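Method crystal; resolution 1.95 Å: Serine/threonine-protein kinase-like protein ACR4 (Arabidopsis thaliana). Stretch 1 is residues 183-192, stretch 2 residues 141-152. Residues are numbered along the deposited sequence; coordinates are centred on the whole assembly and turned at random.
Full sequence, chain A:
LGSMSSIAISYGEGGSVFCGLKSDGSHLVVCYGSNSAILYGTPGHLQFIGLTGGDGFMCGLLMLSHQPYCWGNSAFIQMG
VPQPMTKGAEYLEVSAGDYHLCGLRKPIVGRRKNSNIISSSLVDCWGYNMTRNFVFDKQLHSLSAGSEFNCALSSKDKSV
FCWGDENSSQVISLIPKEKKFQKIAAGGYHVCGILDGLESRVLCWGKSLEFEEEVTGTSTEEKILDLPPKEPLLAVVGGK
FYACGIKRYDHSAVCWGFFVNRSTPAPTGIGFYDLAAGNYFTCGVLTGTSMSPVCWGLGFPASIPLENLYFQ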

ATOM      1  N   LYS A 183      -3.356  11.751   3.966  1.00 45.29           N
ATOM      2  CA  LYS A 183      -3.126  10.404   3.375  1.00 43.74           C
ATOM      3  C   LYS A 183      -2.365  10.543   2.051  1.00 42.56           C
ATOM      4  O   LYS A 183      -2.569  11.559   1.356  1.00 43.33           O
ATOM      5  CB  LYS A 183      -4.461   9.679   3.168  1.00 43.89           C
ATOM      6  CG  LYS A 183      -5.230   9.374   4.448  1.00 45.39           C
ATOM      7  CD  LYS A 183      -6.402   8.442   4.256  1.00 45.58           C
ATOM      8  CE  LYS A 183      -7.099   8.104   5.557  1.00 47.38           C
ATOM      9  NZ  LYS A 183      -8.377   7.392   5.321  1.00 47.85           N
ATOM     10  N   ILE A 184      -1.505   9.570   1.736  1.00 40.90           N
ATOM     11  CA  ILE A 184      -0.825   9.434   0.412  1.00 40.15           C
ATOM     12  C   ILE A 184      -0.987   7.994  -0.088  1.00 38.81           C
ATOM     13  O   ILE A 184      -1.146   7.078   0.749  1.00 38.27           O
ATOM     14  CB  ILE A 184       0.659   9.855   0.478  1.00 40.73           C
ATOM     15  CG1 ILE A 184       1.441   9.074   1.539  1.00 40.70           C
ATOM     16  CG2 ILE A 184       0.783  11.360   0.681  1.00 42.21           C
ATOM     17  CD1 ILE A 184       2.931   9.040   1.293  1.00 41.10           C
ATOM     18  N   ALA A 185      -0.961   7.816  -1.410  1.00 38.40           N
ATOM     19  CA  ALA A 185      -0.980   6.506  -2.100  1.00 37.73           C
ATOM     20  C   ALA A 185      -0.040   6.566  -3.306  1.00 37.94           C
ATOM     21  O   ALA A 185      -0.412   7.186  -4.325  1.00 38.39           O
ATOM     22  CB  ALA A 185      -2.387   6.151  -2.510  1.00 37.54           C
ATOM     23  N   ALA A 186       1.144   5.966  -3.173  1.00 37.85           N
ATOM     24  CA  ALA A 186       2.129   5.795  -4.263  1.00 38.37           C
ATOM     25  C   ALA A 186       1.575   4.789  -5.276  1.00 38.33           C
ATOM     26  O   ALA A 186       1.040   3.746  -4.845  1.00 37.86           O
ATOM     27  CB  ALA A 186       3.458   5.347  -3.703  1.00 38.76           C
ATOM     28  N   GLY A 187       1.657   5.126  -6.565  1.00 38.95           N
ATOM     29  CA  GLY A 187       1.427   4.201  -7.690  1.00 39.53           C
ATOM     30  C   GLY A 187       2.749   3.802  -8.313  1.00 40.62           C
ATOM     31  O   GLY A 187       3.785   3.991  -7.651  1.00 40.58           O
ATOM     32  N   GLY A 188       2.722   3.294  -9.548  1.00 41.90           N
ATOM     33  CA  GLY A 188       3.925   2.879 -10.293  1.00 43.75           C
ATOM     34  C   GLY A 188       4.947   4.000 -10.388  1.00 44.70           C
ATOM     35  O   GLY A 188       6.084   3.806  -9.914  1.00 44.96           O
ATOM     36  N   TYR A 189       4.558   5.136 -10.975  1.00 45.42           N
ATOM     37  CA  TYR A 189       5.462   6.269 -11.315  1.00 47.15           C
ATOM     38  C   TYR A 189       4.786   7.601 -10.969  1.00 46.73           C
ATOM     39  O   TYR A 189       5.068   8.620 -11.633  1.00 48.40           O
ATOM     40  CB  TYR A 189       5.860   6.178 -12.791  1.00 49.79           C
ATOM     41  CG  TYR A 189       6.298   4.799 -13.215  1.00 50.74           C
ATOM     42  CD1 TYR A 189       7.614   4.389 -13.067  1.00 51.89           C
ATOM     43  CD2 TYR A 189       5.390   3.888 -13.730  1.00 50.81           C
ATOM     44  CE1 TYR A 189       8.021   3.118 -13.438  1.00 53.18           C
ATOM     45  CE2 TYR A 189       5.781   2.611 -14.105  1.00 52.06           C
ATOM     46  CZ  TYR A 189       7.101   2.226 -13.958  1.00 53.27           C
ATOM     47  OH  TYR A 189       7.495   0.972 -14.328  1.00 55.03           O
ATOM     48  N   HIS A 190       3.931   7.591  -9.943  1.00 44.79           N
ATOM     49  CA  HIS A 190       3.201   8.780  -9.434  1.00 44.56           C
ATOM     50  C   HIS A 190       2.859   8.575  -7.956  1.00 42.88           C
ATOM     51  O   HIS A 190       2.909   7.419  -7.483  1.00 41.92           O
ATOM     52  CB  HIS A 190       1.932   9.032 -10.260  1.00 45.07           C
ATOM     53  CG  HIS A 190       0.785   8.172  -9.849  1.00 43.57           C
ATOM     54  ND1 HIS A 190       0.565   6.927 -10.400  1.00 43.55           N
ATOM     55  CD2 HIS A 190      -0.183   8.356  -8.925  1.00 42.31           C
ATOM     56  CE1 HIS A 190      -0.498   6.387  -9.844  1.00 42.28           C
ATOM     57  NE2 HIS A 190      -0.974   7.242  -8.933  1.00 41.58           N
ATOM     58  N   VAL A 191       2.510   9.665  -7.273  1.00 42.90           N
ATOM     59  CA  VAL A 191       1.897   9.658  -5.914  1.00 41.90           C
ATOM     60  C   VAL A 191       0.651  10.546  -5.964  1.00 42.32           C
ATOM     61  O   VAL A 191       0.736  11.638  -6.561  1.00 43.96           O
ATOM     62  CB  VAL A 191       2.885  10.140  -4.834  1.00 42.22           C
ATOM     63  CG1 VAL A 191       2.306   9.998  -3.434  1.00 41.23           C
ATOM     64  CG2 VAL A 191       4.225   9.427  -4.932  1.00 42.53           C
ATOM     65  N   CYS A 192      -0.459  10.076  -5.392  1.00 41.20           N
ATOM     66  CA  CYS A 192      -1.668  10.891  -5.100  1.00 41.68           C
ATOM     67  C   CYS A 192      -1.774  11.067  -3.584  1.00 41.23           C
ATOM     68  O   CYS A 192      -1.551  10.082  -2.857  1.00 40.56           O
ATOM     69  CB  CYS A 192      -2.936  10.261  -5.663  1.00 41.53           C
ATOM     70  SG  CYS A 192      -3.005  10.273  -7.473  1.00 43.04           S
TER
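Stretch 2 141-152: HSLSAGSEFNCA

What holds the two stretches together most firmly? Two direct hydrogen bonds do, each given by a backbone NH. Ala186 N donates to Ser144 OG at 2.9 Å, nearly straight at 169°, so a serine hydroxyl from stretch 2 takes up a strand NH of stretch 1. Further along, Ser147 N donates to Gly188 O at 3.0 Å and 162°. That carbonyl also accepts a hydrogen bond from water 2 (water O to Gly188 O, 2.7 Å), and the same water accepts from Glu148 N at 2.9 Å, so two successive NH groups of the stretch 2 turn are tied to one carbonyl, the first directly and the second through water.

How do the backbones run past each other? Each stretch is a strand, a short turn and a second strand, paired within itself: Ala185 with Cys192 in stretch 1, Ser144 with Cys151 in stretch 2. The first strands, 183-186 and 141-145, run nearly parallel, with 18° between their directions and a closest approach of 5.6 Å between axes. No backbone-to-backbone hydrogen bond joins these two strands; the Ser144 side chain, with chi1 in t, makes the direct link. Water 1 adds to it, donating to Ile184 O at 3.2 Å and weakly to Ser142 O at 2.9 Å, where more acceptors compete than it has protons.

How closely do the turns approach? Three glycines lie here. Gly188 and Ser147 bring their CA atoms within 4.7 Å, and Gly146 CA approaches Gly187 O at 3.0 Å in a CA-H...O contact. A CB on Gly146 would lie about 3.0 Å from Gly187 O and would clash with Phe149 CE2 of its own turn. Tyr189 points away at its CA-to-CB bond, yet the end of its side chain comes nearer: Ser147 OG lies over one ring face, 4.0 Å from Tyr189 CZ, while Glu148 OE2 sits at the ring edge, 3.7 Å from Tyr189 CE1.

What fills the rest of the interface? Phe149, with chi1 in p, points toward stretch 1 and rests among its residues: Phe149 CE1 lies 3.6 Å from Val191 CG2 and 4.0 Å from Ala186 CB, and at the ring edge Phe149 CZ is 3.6 Å from His190 O. Val191 CG2 also meets Cys151 SG at 3.6 Å. Ile184 extends this packing, its CD1 lying 3.9 Å from Cys151 CB and 3.5 Å from Ser142 O. Together the stretches bury 560 Å².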

ATOM      1  N   HIS A 141       5.710   8.804   8.948  1.00 50.42           N
ATOM      2  CA  HIS A 141       4.634   7.777   9.006  1.00 48.71           C
ATOM      3  C   HIS A 141       3.992   7.655   7.619  1.00 46.78           C
ATOM      4  O   HIS A 141       4.445   8.363   6.694  1.00 46.77           O
ATOM      5  CB  HIS A 141       3.619   8.120  10.106  1.00 50.07           C
ATOM      6  CG  HIS A 141       2.857   9.378   9.858  1.00 51.25           C
ATOM      7  ND1 HIS A 141       1.603   9.379   9.280  1.00 50.69           N
ATOM      8  CD2 HIS A 141       3.160  10.670  10.109  1.00 53.35           C
ATOM      9  CE1 HIS A 141       1.167  10.619   9.185  1.00 52.16           C
ATOM     10  NE2 HIS A 141       2.103  11.429   9.686  1.00 53.85           N
ATOM     11  N   SER A 142       2.982   6.791   7.486  1.00 45.27           N
ATOM     12  CA  SER A 142       2.190   6.574   6.247  1.00 43.93           C
ATOM     13  C   SER A 142       3.119   6.232   5.074  1.00 42.84           C
ATOM     14  O   SER A 142       3.036   6.910   4.031  1.00 42.85           O
ATOM     15  CB  SER A 142       1.331   7.780   5.950  1.00 44.81           C
ATOM     16  OG  SER A 142       0.484   8.079   7.050  1.00 46.38           O
ATOM     17  N   LEU A 143       3.975   5.218   5.246  1.00 42.23           N
ATOM     18  CA  LEU A 143       4.829   4.652   4.165  1.00 41.80           C
ATOM     19  C   LEU A 143       3.940   4.253   2.979  1.00 40.47           C
ATOM     20  O   LEU A 143       2.842   3.708   3.214  1.00 39.64           O
ATOM     21  CB  LEU A 143       5.608   3.440   4.695  1.00 42.21           C
ATOM     22  CG  LEU A 143       7.058   3.702   5.100  1.00 43.65           C
ATOM     23  CD1 LEU A 143       7.151   4.783   6.165  1.00 44.72           C
ATOM     24  CD2 LEU A 143       7.714   2.420   5.590  1.00 44.27           C
ATOM     25  N   SER A 144       4.399   4.529   1.755  1.00 40.24           N
ATOM     26  CA  SER A 144       3.719   4.153   0.488  1.00 39.58           C
ATOM     27  C   SER A 144       4.774   3.905  -0.592  1.00 40.47           C
ATOM     28  O   SER A 144       5.637   4.785  -0.790  1.00 41.55           O
ATOM     29  CB  SER A 144       2.723   5.202   0.068  1.00 39.31           C
ATOM     30  OG  SER A 144       1.678   4.624  -0.700  1.00 38.65           O
ATOM     31  N   ALA A 145       4.702   2.747  -1.255  1.00 40.26           N
ATOM     32  CA  ALA A 145       5.735   2.230  -2.181  1.00 41.83           C
ATOM     33  C   ALA A 145       5.299   2.440  -3.636  1.00 42.51           C
ATOM     34  O   ALA A 145       4.144   2.102  -3.967  1.00 41.48           O
ATOM     35  CB  ALA A 145       5.986   0.773  -1.892  1.00 41.94           C
ATOM     36  N   GLY A 146       6.201   2.985  -4.459  1.00 44.37           N
ATOM     37  CA  GLY A 146       6.094   2.993  -5.929  1.00 46.04           C
ATOM     38  C   GLY A 146       6.896   1.857  -6.539  1.00 48.27           C
ATOM     39  O   GLY A 146       7.357   0.990  -5.773  1.00 48.14           O
ATOM     40  N   SER A 147       7.062   1.857  -7.865  1.00 50.72           N
ATOM     41  CA  SER A 147       7.815   0.820  -8.619  1.00 53.90           C
ATOM     42  C   SER A 147       9.311   0.916  -8.298  1.00 56.24           C
ATOM     43  O   SER A 147       9.923  -0.139  -8.048  1.00 57.67           O
ATOM     44  CB  SER A 147       7.568   0.924 -10.105  1.00 56.17           C
ATOM     45  OG  SER A 147       6.225   0.590 -10.421  1.00 54.62           O
ATOM     46  N   GLU A 148       9.872   2.131  -8.307  1.00 57.23           N
ATOM     47  CA  GLU A 148      11.333   2.383  -8.168  1.00 60.14           C
ATOM     48  C   GLU A 148      11.598   3.465  -7.112  1.00 58.75           C
ATOM     49  O   GLU A 148      12.683   4.075  -7.164  1.00 61.31           O
ATOM     50  CB  GLU A 148      11.922   2.789  -9.522  1.00 64.19           C
ATOM     51  CG  GLU A 148      11.607   1.811 -10.641  1.00 66.26           C
ATOM     52  CD  GLU A 148      12.214   2.162 -11.988  1.00 70.98           C
ATOM     53  OE1 GLU A 148      13.368   2.637 -12.014  1.00 73.95           O
ATOM     54  OE2 GLU A 148      11.531   1.959 -13.012  1.00 72.13           O
ATOM     55  N   PHE A 149      10.662   3.679  -6.179  1.00 55.34           N
ATOM     56  CA  PHE A 149      10.777   4.663  -5.070  1.00 54.21           C
ATOM     57  C   PHE A 149       9.843   4.265  -3.921  1.00 51.36           C
ATOM     58  O   PHE A 149       8.992   3.373  -4.112  1.00 49.98           O
ATOM     59  CB  PHE A 149      10.450   6.075  -5.566  1.00 54.46           C
ATOM     60  CG  PHE A 149       9.010   6.283  -5.965  1.00 52.17           C
ATOM     61  CD1 PHE A 149       8.075   6.734  -5.046  1.00 49.56           C
ATOM     62  CD2 PHE A 149       8.588   6.012  -7.257  1.00 53.09           C
ATOM     63  CE1 PHE A 149       6.749   6.915  -5.414  1.00 47.97           C
ATOM     64  CE2 PHE A 149       7.264   6.196  -7.624  1.00 51.42           C
ATOM     65  CZ  PHE A 149       6.347   6.647  -6.702  1.00 48.82           C
ATOM     66  N   ASN A 150      10.002   4.925  -2.769  1.00 51.05           N
ATOM     67  CA  ASN A 150       9.111   4.800  -1.583  1.00 49.02           C
ATOM     68  C   ASN A 150       8.917   6.195  -0.976  1.00 49.32           C
ATOM     69  O   ASN A 150       9.887   6.981  -0.981  1.00 51.33           O
ATOM     70  CB  ASN A 150       9.666   3.798  -0.565  1.00 48.94           C
ATOM     71  CG  ASN A 150       8.585   3.093   0.227  1.00 46.90           C
ATOM     72  OD1 ASN A 150       7.899   3.706   1.043  1.00 46.11           O
ATOM     73  ND2 ASN A 150       8.427   1.800  -0.001  1.00 46.65           N
ATOM     74  N   CYS A 151       7.707   6.498  -0.495  1.00 48.10           N
ATOM     75  CA  CYS A 151       7.341   7.815   0.092  1.00 48.71           C
ATOM     76  C   CYS A 151       6.844   7.635   1.528  1.00 47.57           C
ATOM     77  O   CYS A 151       6.624   6.482   1.943  1.00 46.32           O
ATOM     78  CB  CYS A 151       6.273   8.522  -0.734  1.00 48.90           C
ATOM     79  SG  CYS A 151       6.810   8.898  -2.422  1.00 51.82           S
ATOM     80  N   ALA A 152       6.690   8.750   2.244  1.00 48.33           N
ATOM     81  CA  ALA A 152       6.173   8.830   3.629  1.00 48.04           C
ATOM     82  C   ALA A 152       5.801  10.282   3.942  1.00 49.52           C
ATOM     83  O   ALA A 152       6.297  11.187   3.237  1.00 50.50           O
ATOM     84  CB  ALA A 152       7.205   8.304   4.596  1.00 48.64           C
TER
HETATM   85  O   HOH W   1       0.442   5.983   3.242  1.00 44.47           O
HETATM   86  O   HOH W   2       8.716   4.275  -9.958  1.00 42.15           O